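PDB 5X3I: glycoside hydrolase family 31 from Kribbella flavida DSM 17836, which hydrolyses the alpha-1,3-glucosidic linkages of the cyclic tetrasaccharide cyclobis-(1-6)-alpha-nigerosyl, made from starch, to release isomaltose. Local coordinates for residues I342-D347 against E362-R367; P373-M378 against E461-D466; E454-L459 against R502-L507. The protein carries 1 engineered substitution. All coordinates share one frame; numbering follows the deposited sequence.

Interaction 1. Residues I342-D347 against E362-R367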
loop_
_atom_site.group_PDB
_atom_site.type_symbol
_atom_site.label_atom_id
_atom_site.label_comp_id
_atom_site.label_asym_id
_atom_site.label_seq_id
_atom_site.Cartn_x
_atom_site.Cartn_y
_atom_site.Cartn_z
ATOM N N ILE A 342 17.646 12.389 0.930
ATOM C CA ILE A 342 16.261 12.630 1.257
ATOM C C ILE A 342 16.087 12.805 2.757
ATOM O O ILE A 342 15.149 12.333 3.329
ATOM C CB ILE A 342 15.302 11.545 0.732
ATOM C CG1 ILE A 342 15.820 10.871 -0.531
ATOM C CG2 ILE A 342 13.912 12.091 0.507
ATOM C CD1 ILE A 342 15.871 11.718 -1.766
ATOM N N THR A 343 17.034 13.476 3.370
ATOM C CA THR A 343 16.949 13.836 4.753
ATOM C C THR A 343 17.505 15.238 4.978
ATOM O O THR A 343 17.690 15.643 6.070
ATOM C CB THR A 343 17.597 12.771 5.674
ATOM O OG1 THR A 343 17.266 13.023 7.026
ATOM C CG2 THR A 343 19.082 12.776 5.485
ATOM N N ILE A 344 17.724 15.962 3.895
ATOM C CA ILE A 344 18.265 17.327 3.946
ATOM C C ILE A 344 17.548 18.259 2.951
ATOM O O ILE A 344 17.274 17.857 1.831
ATOM C CB ILE A 344 19.791 17.311 3.641
ATOM C CG1 ILE A 344 20.563 16.647 4.783
ATOM C CG2 ILE A 344 20.331 18.713 3.373
ATOM C CD1 ILE A 344 22.026 16.426 4.480
ATOM N N TRP A 345 17.223 19.486 3.357
ATOM C CA TRP A 345 16.557 20.426 2.445
ATOM C C TRP A 345 17.418 20.676 1.196
ATOM O O TRP A 345 18.623 20.843 1.302
ATOM C CB TRP A 345 16.268 21.764 3.137
ATOM C CG TRP A 345 15.224 21.751 4.217
ATOM C CD1 TRP A 345 15.430 21.632 5.562
ATOM C CD2 TRP A 345 13.814 21.907 4.042
ATOM N NE1 TRP A 345 14.229 21.692 6.236
ATOM C CE2 TRP A 345 13.223 21.857 5.322
ATOM C CE3 TRP A 345 12.992 22.084 2.928
ATOM C CZ2 TRP A 345 11.857 21.974 5.511
ATOM C CZ3 TRP A 345 11.631 22.198 3.124
ATOM C CH2 TRP A 345 11.079 22.140 4.404
ATOM N N ARG A 346 16.806 20.692 0.021
ATOM C CA ARG A 346 17.549 20.998 -1.193
ATOM C C ARG A 346 18.265 22.349 -1.086
ATOM O O ARG A 346 17.709 23.317 -0.556
ATOM C CB ARG A 346 16.645 20.994 -2.421
ATOM C CG ARG A 346 17.402 21.256 -3.719
ATOM C CD ARG A 346 16.648 20.732 -4.939
ATOM N NE ARG A 346 15.459 21.513 -5.246
ATOM C CZ ARG A 346 15.388 22.421 -6.212
ATOM N NH1 ARG A 346 16.446 22.686 -6.969
ATOM N NH2 ARG A 346 14.252 23.058 -6.430
ATOM N N ASP A 347 19.496 22.353 -1.597
ATOM C CA ASP A 347 20.446 23.473 -1.590
ATOM C C ASP A 347 20.915 23.898 -0.208
ATOM O O ASP A 347 21.435 24.994 -0.047
ATOM C CB ASP A 347 19.840 24.693 -2.293
ATOM C CG ASP A 347 19.548 24.436 -3.743
ATOM O OD1 ASP A 347 20.270 23.625 -4.344
ATOM O OD2 ASP A 347 18.593 25.027 -4.288
ATOM N N GLU A 362 22.147 23.170 13.362
ATOM C CA GLU A 362 23.096 24.254 13.194
ATOM C C GLU A 362 24.206 23.916 12.187
ATOM O O GLU A 362 24.976 24.790 11.822
ATOM C CB GLU A 362 23.694 24.643 14.551
ATOM C CG GLU A 362 24.427 23.520 15.257
ATOM C CD GLU A 362 23.544 22.689 16.186
ATOM O OE1 GLU A 362 22.293 22.691 16.038
ATOM O OE2 GLU A 362 24.122 22.019 17.072
ATOM N N ASP A 363 24.285 22.664 11.736
ATOM C CA ASP A 363 25.220 22.298 10.672
ATOM C C ASP A 363 24.870 22.983 9.352
ATOM O O ASP A 363 25.719 23.127 8.485
ATOM C CB ASP A 363 25.243 20.785 10.413
ATOM C CG ASP A 363 25.672 19.966 11.618
ATOM O OD1 ASP A 363 26.217 20.511 12.596
ATOM O OD2 ASP A 363 25.476 18.745 11.560
ATOM N N PHE A 364 23.607 23.357 9.193
ATOM C CA PHE A 364 23.094 23.770 7.892
ATOM C C PHE A 364 23.005 25.290 7.724
ATOM O O PHE A 364 22.573 25.999 8.625
ATOM C CB PHE A 364 21.710 23.153 7.654
ATOM C CG PHE A 364 21.702 21.644 7.635
ATOM C CD1 PHE A 364 22.279 20.943 6.579
ATOM C CD2 PHE A 364 21.113 20.925 8.667
ATOM C CE1 PHE A 364 22.271 19.557 6.559
ATOM C CE2 PHE A 364 21.099 19.533 8.654
ATOM C CZ PHE A 364 21.678 18.845 7.602
ATOM N N SER A 365 23.415 25.771 6.561
ATOM C CA SER A 365 23.110 27.132 6.138
ATOM C C SER A 365 22.203 27.058 4.932
ATOM O O SER A 365 22.314 26.138 4.141
ATOM C CB SER A 365 24.374 27.922 5.789
ATOM O OG SER A 365 25.330 27.825 6.823
ATOM N N TYR A 366 21.328 28.042 4.791
ATOM C CA TYR A 366 20.405 28.104 3.674
ATOM C C TYR A 366 20.617 29.418 2.912
ATOM O O TYR A 366 20.516 30.502 3.471
ATOM C CB TYR A 366 18.964 27.945 4.183
ATOM C CG TYR A 366 18.803 26.682 5.007
ATOM C CD1 TYR A 366 18.509 25.467 4.402
ATOM C CD2 TYR A 366 18.993 26.696 6.384
ATOM C CE1 TYR A 366 18.391 24.298 5.146
ATOM C CE2 TYR A 366 18.875 25.535 7.135
ATOM C CZ TYR A 366 18.578 24.338 6.503
ATOM O OH TYR A 366 18.470 23.191 7.237
ATOM N N ARG A 367 20.938 29.304 1.635
ATOM C CA ARG A 367 21.315 30.460 0.835
ATOM C C ARG A 367 20.109 31.190 0.271
ATOM O O ARG A 367 19.135 30.557 -0.139
ATOM C CB ARG A 367 22.244 30.023 -0.295
ATOM C CG ARG A 367 23.616 29.619 0.207
ATOM C CD ARG A 367 24.223 30.766 1.005
ATOM N NE ARG A 367 24.804 30.343 2.276
ATOM C CZ ARG A 367 26.080 30.008 2.426
ATOM N NH1 ARG A 367 26.893 30.040 1.379
ATOM N NH2 ARG A 367 26.542 29.643 3.615
HETATM O O HOH W 1 18.679 20.685 5.774
#
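A water bridges Tyr366 and Trp345: it lies 2.9 Å from Tyr366 OH and accepts a hydrogen bond from Trp345 N at 3.1 Å. The same water sits 3.5 Å above the centre of the Phe364 ring, so a polar link between the two segments runs through a largely aromatic setting. The direct contacts are apolar and fall into two pairs. Ile344 lays its CG1 branch against the far end of Phe364, CG1 to CZ 3.7 Å, while CG2 and CD1 both approach Phe364 CE1. That fit follows from chi1 of -69°, which places CG1 beside the backbone N of Ile344. With an alanine here, CE1 and CZ of Phe364 would probably lose their partner, leaving a gap into which that ring could shift. In the second pair, Trp345 CB meets the edge of the Tyr366 ring near its plane, CB to CE1 3.9 Å. The indole's five-membered ring and the phenol ring are nearly perpendicular, at 85°, with centroids 5.7 Å apart. Asp347 OD2 accepts a hydrogen bond from Ala371 N. Residues 342-347 lead into strand 348-349, which pairs antiparallel with the short, weakly bonded strand 365-366; Tyr458 of helix 457-461 meets both Ile344 and Phe364, and Pro375 of helix 375-384 touches both Trp345 and Tyr366.

Interaction 2. Residues P373-M378 against E461-D466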
loop_
_atom_site.group_PDB
_atom_site.type_symbol
_atom_site.label_atom_id
_atom_site.label_comp_id
_atom_site.label_asym_id
_atom_site.label_seq_id
_atom_site.Cartn_x
_atom_site.Cartn_y
_atom_site.Cartn_z
ATOM N N PRO A 373 15.281 29.086 0.879
ATOM C CA PRO A 373 16.128 30.076 1.557
ATOM C C PRO A 373 15.894 30.124 3.057
ATOM O O PRO A 373 16.835 30.361 3.794
ATOM C CB PRO A 373 15.728 31.402 0.900
ATOM C CG PRO A 373 14.389 31.157 0.330
ATOM C CD PRO A 373 14.355 29.709 -0.074
ATOM N N ASP A 374 14.655 29.962 3.498
ATOM C CA ASP A 374 14.368 29.993 4.931
ATOM C C ASP A 374 13.241 29.031 5.306
ATOM O O ASP A 374 12.119 29.456 5.513
ATOM C CB ASP A 374 14.028 31.422 5.360
ATOM C CG ASP A 374 14.087 31.614 6.862
ATOM O OD1 ASP A 374 14.085 30.614 7.607
ATOM O OD2 ASP A 374 14.122 32.779 7.307
ATOM N N PRO A 375 13.531 27.730 5.380
ATOM C CA PRO A 375 12.441 26.777 5.622
ATOM C C PRO A 375 11.756 26.936 6.987
ATOM O O PRO A 375 10.562 26.691 7.065
ATOM C CB PRO A 375 13.138 25.414 5.510
ATOM C CG PRO A 375 14.601 25.708 5.624
ATOM C CD PRO A 375 14.781 27.049 5.017
ATOM N N LYS A 376 12.480 27.356 8.020
ATOM C CA LYS A 376 11.862 27.581 9.324
ATOM C C LYS A 376 10.824 28.704 9.254
ATOM O O LYS A 376 9.753 28.592 9.833
ATOM C CB LYS A 376 12.911 27.902 10.390
ATOM C CG LYS A 376 12.298 28.278 11.746
ATOM C CD LYS A 376 13.332 28.379 12.867
ATOM C CE LYS A 376 12.760 29.126 14.094
ATOM N NZ LYS A 376 11.442 28.580 14.555
ATOM N N ALA A 377 11.141 29.781 8.539
ATOM C CA ALA A 377 10.193 30.881 8.390
ATOM C C ALA A 377 8.945 30.422 7.641
ATOM O O ALA A 377 7.837 30.788 8.002
ATOM C CB ALA A 377 10.840 32.063 7.669
ATOM N N MET A 378 9.130 29.616 6.599
ATOM C CA MET A 378 7.995 29.081 5.855
ATOM C C MET A 378 7.086 28.265 6.774
ATOM O O MET A 378 5.877 28.466 6.805
ATOM C CB MET A 378 8.465 28.214 4.680
ATOM C CG MET A 378 7.318 27.548 3.926
ATOM S SD MET A 378 7.846 26.282 2.752
ATOM C CE MET A 378 8.670 25.137 3.831
ATOM N N GLU A 461 12.529 18.309 15.541
ATOM C CA GLU A 461 12.862 19.049 16.758
ATOM C C GLU A 461 13.178 20.538 16.508
ATOM O O GLU A 461 12.734 21.392 17.258
ATOM C CB GLU A 461 14.011 18.356 17.497
ATOM C CG GLU A 461 13.581 16.999 18.033
ATOM C CD GLU A 461 14.577 16.356 18.978
ATOM O OE1 GLU A 461 15.670 16.910 19.198
ATOM O OE2 GLU A 461 14.261 15.261 19.485
ATOM N N HIS A 462 13.925 20.843 15.457
ATOM C CA HIS A 462 14.200 22.231 15.101
ATOM C C HIS A 462 13.098 22.793 14.209
ATOM O O HIS A 462 12.487 23.794 14.551
ATOM C CB HIS A 462 15.561 22.388 14.426
ATOM C CG HIS A 462 15.820 23.779 13.924
ATOM N ND1 HIS A 462 16.060 24.845 14.766
ATOM C CD2 HIS A 462 15.856 24.278 12.666
ATOM C CE1 HIS A 462 16.236 25.939 14.046
ATOM N NE2 HIS A 462 16.124 25.620 12.770
ATOM N N PHE A 463 12.883 22.194 13.037
ATOM C CA PHE A 463 11.901 22.737 12.103
ATOM C C PHE A 463 10.436 22.474 12.484
ATOM O O PHE A 463 9.548 23.035 11.869
ATOM C CB PHE A 463 12.179 22.220 10.684
ATOM C CG PHE A 463 13.422 22.788 10.081
ATOM C CD1 PHE A 463 13.459 24.109 9.661
ATOM C CD2 PHE A 463 14.567 22.019 9.959
ATOM C CE1 PHE A 463 14.614 24.652 9.122
ATOM C CE2 PHE A 463 15.718 22.544 9.421
ATOM C CZ PHE A 463 15.747 23.869 8.998
ATOM N N ASP A 464 10.193 21.643 13.492
ATOM C CA ASP A 464 8.837 21.382 14.003
ATOM C C ASP A 464 7.878 20.772 12.946
ATOM O O ASP A 464 6.678 21.033 12.952
ATOM C CB ASP A 464 8.239 22.673 14.572
ATOM C CG ASP A 464 7.049 22.415 15.493
ATOM O OD1 ASP A 464 7.000 21.371 16.176
ATOM O OD2 ASP A 464 6.150 23.261 15.506
ATOM N N VAL A 465 8.434 19.967 12.044
ATOM C CA VAL A 465 7.638 19.219 11.068
ATOM C C VAL A 465 6.611 18.320 11.786
ATOM O O VAL A 465 6.892 17.757 12.834
ATOM C CB VAL A 465 8.574 18.407 10.139
ATOM C CG1 VAL A 465 7.831 17.311 9.378
ATOM C CG2 VAL A 465 9.277 19.370 9.183
ATOM N N ASP A 466 5.401 18.257 11.252
ATOM C CA ASP A 466 4.313 17.557 11.916
ATOM C C ASP A 466 4.081 16.095 11.525
ATOM O O ASP A 466 3.272 15.415 12.139
ATOM C CB ASP A 466 3.043 18.339 11.693
ATOM C CG ASP A 466 3.211 19.790 12.074
ATOM O OD1 ASP A 466 3.314 20.616 11.176
ATOM O OD2 ASP A 466 3.313 20.069 13.270
HETATM O O HOH W 2 10.867 26.207 14.309
#
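Phe463 has CG beside its backbone N and anti to its carbonyl carbon (chi1 -70°), which sends the ring to the first turn of helix 375-384, whereas His462 extends CG anti to its backbone N (chi1 174°) and brings its imidazole to the Lys376 chain. The Phe463 ring meets the helix through CE1. Lys376 N approaches near the plane of the ring at its edge, 3.6 Å from CE1, and Pro375 CG comes in obliquely to the same carbon at 3.7 Å. Lys376 CB also touches CE1 and CD1, so this corner of the phenyl ring packs against backbone and side-chain atoms alike. Over one face of the ring sits His462 CD2, 3.5 Å above its centre. Separately, the lysine chain passes the imidazole at about a right angle, with Lys376 CD 3.9 Å from His462 NE2. The site is a helix start: Asp374 is the N-cap of helix 375-384, its OD1 accepting from Ala377 N at 3.2 Å, a capping bond that reaches the carboxylate from 67° out of its plane. Facing it is the turn that follows helix 457-461 in the TIM-barrel domain and leads to barrel strand 467-470, with Asp464 taking positive phi as the chain leaves helical geometry. The Lys376 ammonium forms a salt bridge with Asp380 one helical turn on. Trp345 meets the Phe463 ring edge-to-face.

Interaction 3. Residues E454-L459 against R502-L507. With SO4 (sulfate ion), chain I.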
loop_
_atom_site.group_PDB
_atom_site.type_symbol
_atom_site.label_atom_id
_atom_site.label_comp_id
_atom_site.label_asym_id
_atom_site.label_seq_id
_atom_site.Cartn_x
_atom_site.Cartn_y
_atom_site.Cartn_z
ATOM N N GLU A 454 17.488 9.137 13.178
ATOM C CA GLU A 454 18.285 10.188 13.816
ATOM C C GLU A 454 18.671 11.266 12.807
ATOM O O GLU A 454 18.796 12.419 13.152
ATOM C CB GLU A 454 19.546 9.618 14.474
ATOM C CG GLU A 454 20.320 10.624 15.316
ATOM C CD GLU A 454 19.578 11.076 16.572
ATOM O OE1 GLU A 454 18.544 10.480 16.939
ATOM O OE2 GLU A 454 20.049 12.035 17.204
ATOM N N LYS A 455 18.836 10.877 11.550
ATOM C CA LYS A 455 19.181 11.828 10.499
ATOM C C LYS A 455 18.047 12.823 10.243
ATOM O O LYS A 455 18.290 13.943 9.790
ATOM C CB LYS A 455 19.538 11.075 9.210
ATOM C CG LYS A 455 20.661 10.049 9.412
ATOM C CD LYS A 455 21.174 9.479 8.104
ATOM C CE LYS A 455 22.266 8.427 8.361
ATOM N NZ LYS A 455 23.377 8.960 9.186
ATOM N N ARG A 456 16.820 12.402 10.542
ATOM C CA ARG A 456 15.644 13.238 10.364
ATOM C C ARG A 456 15.238 14.018 11.636
ATOM O O ARG A 456 14.306 14.828 11.597
ATOM C CB ARG A 456 14.461 12.384 9.905
ATOM C CG ARG A 456 14.540 11.857 8.466
ATOM C CD ARG A 456 15.441 10.634 8.300
ATOM N NE ARG A 456 15.360 10.174 6.919
ATOM C CZ ARG A 456 16.231 9.375 6.315
ATOM N NH1 ARG A 456 17.287 8.886 6.963
ATOM N NH2 ARG A 456 16.030 9.066 5.043
ATOM N N ARG A 457 15.923 13.759 12.746
ATOM C CA ARG A 457 15.481 14.290 14.035
ATOM C C ARG A 457 15.383 15.822 14.046
ATOM O O ARG A 457 14.412 16.373 14.563
ATOM C CB ARG A 457 16.395 13.821 15.173
ATOM C CG ARG A 457 16.000 14.353 16.552
ATOM C CD ARG A 457 16.738 13.637 17.688
ATOM N NE ARG A 457 16.383 12.226 17.710
ATOM C CZ ARG A 457 15.256 11.747 18.226
ATOM N NH1 ARG A 457 14.379 12.566 18.803
ATOM N NH2 ARG A 457 15.009 10.446 18.175
ATOM N N TYR A 458 16.366 16.501 13.460
ATOM C CA TYR A 458 16.349 17.966 13.439
ATOM C C TYR A 458 15.141 18.518 12.667
ATOM O O TYR A 458 14.705 19.637 12.915
ATOM C CB TYR A 458 17.648 18.521 12.848
ATOM C CG TYR A 458 17.720 18.439 11.341
ATOM C CD1 TYR A 458 18.036 17.245 10.710
ATOM C CD2 TYR A 458 17.481 19.554 10.551
ATOM C CE1 TYR A 458 18.110 17.164 9.329
ATOM C CE2 TYR A 458 17.552 19.485 9.162
ATOM C CZ TYR A 458 17.865 18.281 8.561
ATOM O OH TYR A 458 17.930 18.189 7.198
ATOM N N LEU A 459 14.585 17.726 11.752
ATOM C CA LEU A 459 13.413 18.166 11.000
ATOM C C LEU A 459 12.206 18.302 11.914
ATOM O O LEU A 459 11.417 19.234 11.758
ATOM C CB LEU A 459 13.088 17.213 9.847
ATOM C CG LEU A 459 14.152 17.024 8.769
ATOM C CD1 LEU A 459 13.860 15.755 7.963
ATOM C CD2 LEU A 459 14.226 18.242 7.840
ATOM N N ARG A 502 6.323 2.350 11.653
ATOM C CA ARG A 502 6.585 2.350 13.083
ATOM C C ARG A 502 7.823 3.189 13.421
ATOM O O ARG A 502 7.828 3.927 14.403
ATOM C CB ARG A 502 6.753 0.905 13.581
ATOM C CG ARG A 502 7.068 0.743 15.063
ATOM C CD ARG A 502 8.558 0.532 15.301
ATOM N NE ARG A 502 8.868 0.359 16.713
ATOM C CZ ARG A 502 8.921 -0.810 17.341
ATOM N NH1 ARG A 502 9.214 -0.848 18.635
ATOM N NH2 ARG A 502 8.685 -1.936 16.688
ATOM N N ALA A 503 8.870 3.059 12.611
ATOM C CA ALA A 503 10.108 3.787 12.863
ATOM C C ALA A 503 9.864 5.298 12.865
ATOM O O ALA A 503 10.334 5.995 13.740
ATOM C CB ALA A 503 11.161 3.427 11.850
ATOM N N PHE A 504 9.125 5.805 11.888
ATOM C CA PHE A 504 8.907 7.243 11.857
ATOM C C PHE A 504 7.809 7.679 12.835
ATOM O O PHE A 504 7.868 8.791 13.376
ATOM C CB PHE A 504 8.657 7.700 10.421
ATOM C CG PHE A 504 9.939 7.784 9.629
ATOM C CD1 PHE A 504 10.703 8.942 9.640
ATOM C CD2 PHE A 504 10.433 6.674 8.958
ATOM C CE1 PHE A 504 11.917 9.009 8.967
ATOM C CE2 PHE A 504 11.651 6.746 8.288
ATOM C CZ PHE A 504 12.381 7.917 8.285
ATOM N N GLY A 505 6.866 6.788 13.123
ATOM C CA GLY A 505 5.939 7.010 14.221
ATOM C C GLY A 505 6.700 7.268 15.517
ATOM O O GLY A 505 6.425 8.237 16.234
ATOM N N ASP A 506 7.685 6.421 15.791
ATOM C CA ASP A 506 8.488 6.516 17.004
ATOM C C ASP A 506 9.362 7.775 17.053
ATOM O O ASP A 506 9.543 8.345 18.119
ATOM C CB ASP A 506 9.374 5.279 17.167
ATOM C CG ASP A 506 8.621 4.090 17.760
ATOM O OD1 ASP A 506 7.441 4.246 18.135
ATOM O OD2 ASP A 506 9.222 3.013 17.869
ATOM N N LEU A 507 9.921 8.174 15.917
ATOM C CA LEU A 507 10.647 9.441 15.843
ATOM C C LEU A 507 9.769 10.598 16.325
ATOM O O LEU A 507 10.169 11.364 17.183
ATOM C CB LEU A 507 11.134 9.720 14.420
ATOM C CG LEU A 507 11.760 11.106 14.235
ATOM C CD1 LEU A 507 12.996 11.255 15.136
ATOM C CD2 LEU A 507 12.101 11.359 12.777
HETATM S S SO4 I . 8.864 -4.529 19.403
HETATM O O1 SO4 I . 7.699 -3.684 19.637
HETATM O O2 SO4 I . 10.087 -3.770 19.642
HETATM O O3 SO4 I . 8.819 -5.685 20.294
HETATM O O4 SO4 I . 8.835 -4.994 18.027
#
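Van der Waals packing joins Leu507 and Phe504 to the carbon chain of Arg456, and Leu507 to a face of the Arg457 guanidinium. Leu507 forks between the two arginines: CD2 touches Arg456 CB at 3.9 Å, and CD1 lies over one face of the Arg457 guanidinium, 3.7 Å from NH2 and offset toward its rim. Phe504 takes the other part of Arg456, whose CG approaches the ring at its edge, near the plane, 3.9 Å from CE1. A bend at chi2 (79°) carries the Arg456 chain along this edge past CE1 and CZ, with guanidinium and phenyl planes 77° apart. The charged ends are held by other groups. Arg456 NE donates to Gln393 OE1 and NH1 to Trp452 O, fixing a buried guanidinium that also makes a cation-pi contact with Trp452. Arg457 NE forms a salt bridge with Glu454 OE1 at 2.9 Å; OE1 lies close to the guanidinium plane, though NE meets it from above the carboxylate plane. NH1 pairs with Glu461, and the two acids fix the rotation of the guanidinium against which Leu507 CD1 packs. On helix 496-510, Arg502 NE bonds Asp506 OD2 at 2.9 Å, one turn along. To the sulfate, probably from the crystallisation liquor, Arg502 NH1 donates at 3.2 Å to O2 and weakly to O1, and NH2 weakly to O4. Within the TIM-barrel domain, the turn Glu454-Arg457 leading into helix 457-461 packs on helix 496-510, outside barrel strand 467-470, where Phe504 touches Thr470 and Leu507 touches Phe468.

In the fold
All three contacts lie in the family 31 TIM-barrel domain, in one region of it. Interactions 1 and 2 have centres about 11 Å apart, interactions 2 and 3 about 15 Å, and interactions 1 and 3 about 17 Å. Both segments of interaction 1 come earlier in the chain than those of the others, while those of interactions 2 and 3 interleave. Helix 457-461 runs from interaction 3 into interaction 2, and Leu459 O probably accepts from Val465 N; interaction 1 joins interaction 3 through Thr343 O and Tyr458 OH. Thus the excursion after strand 330-333 is packed onto helices that surround the parallel barrel sheet.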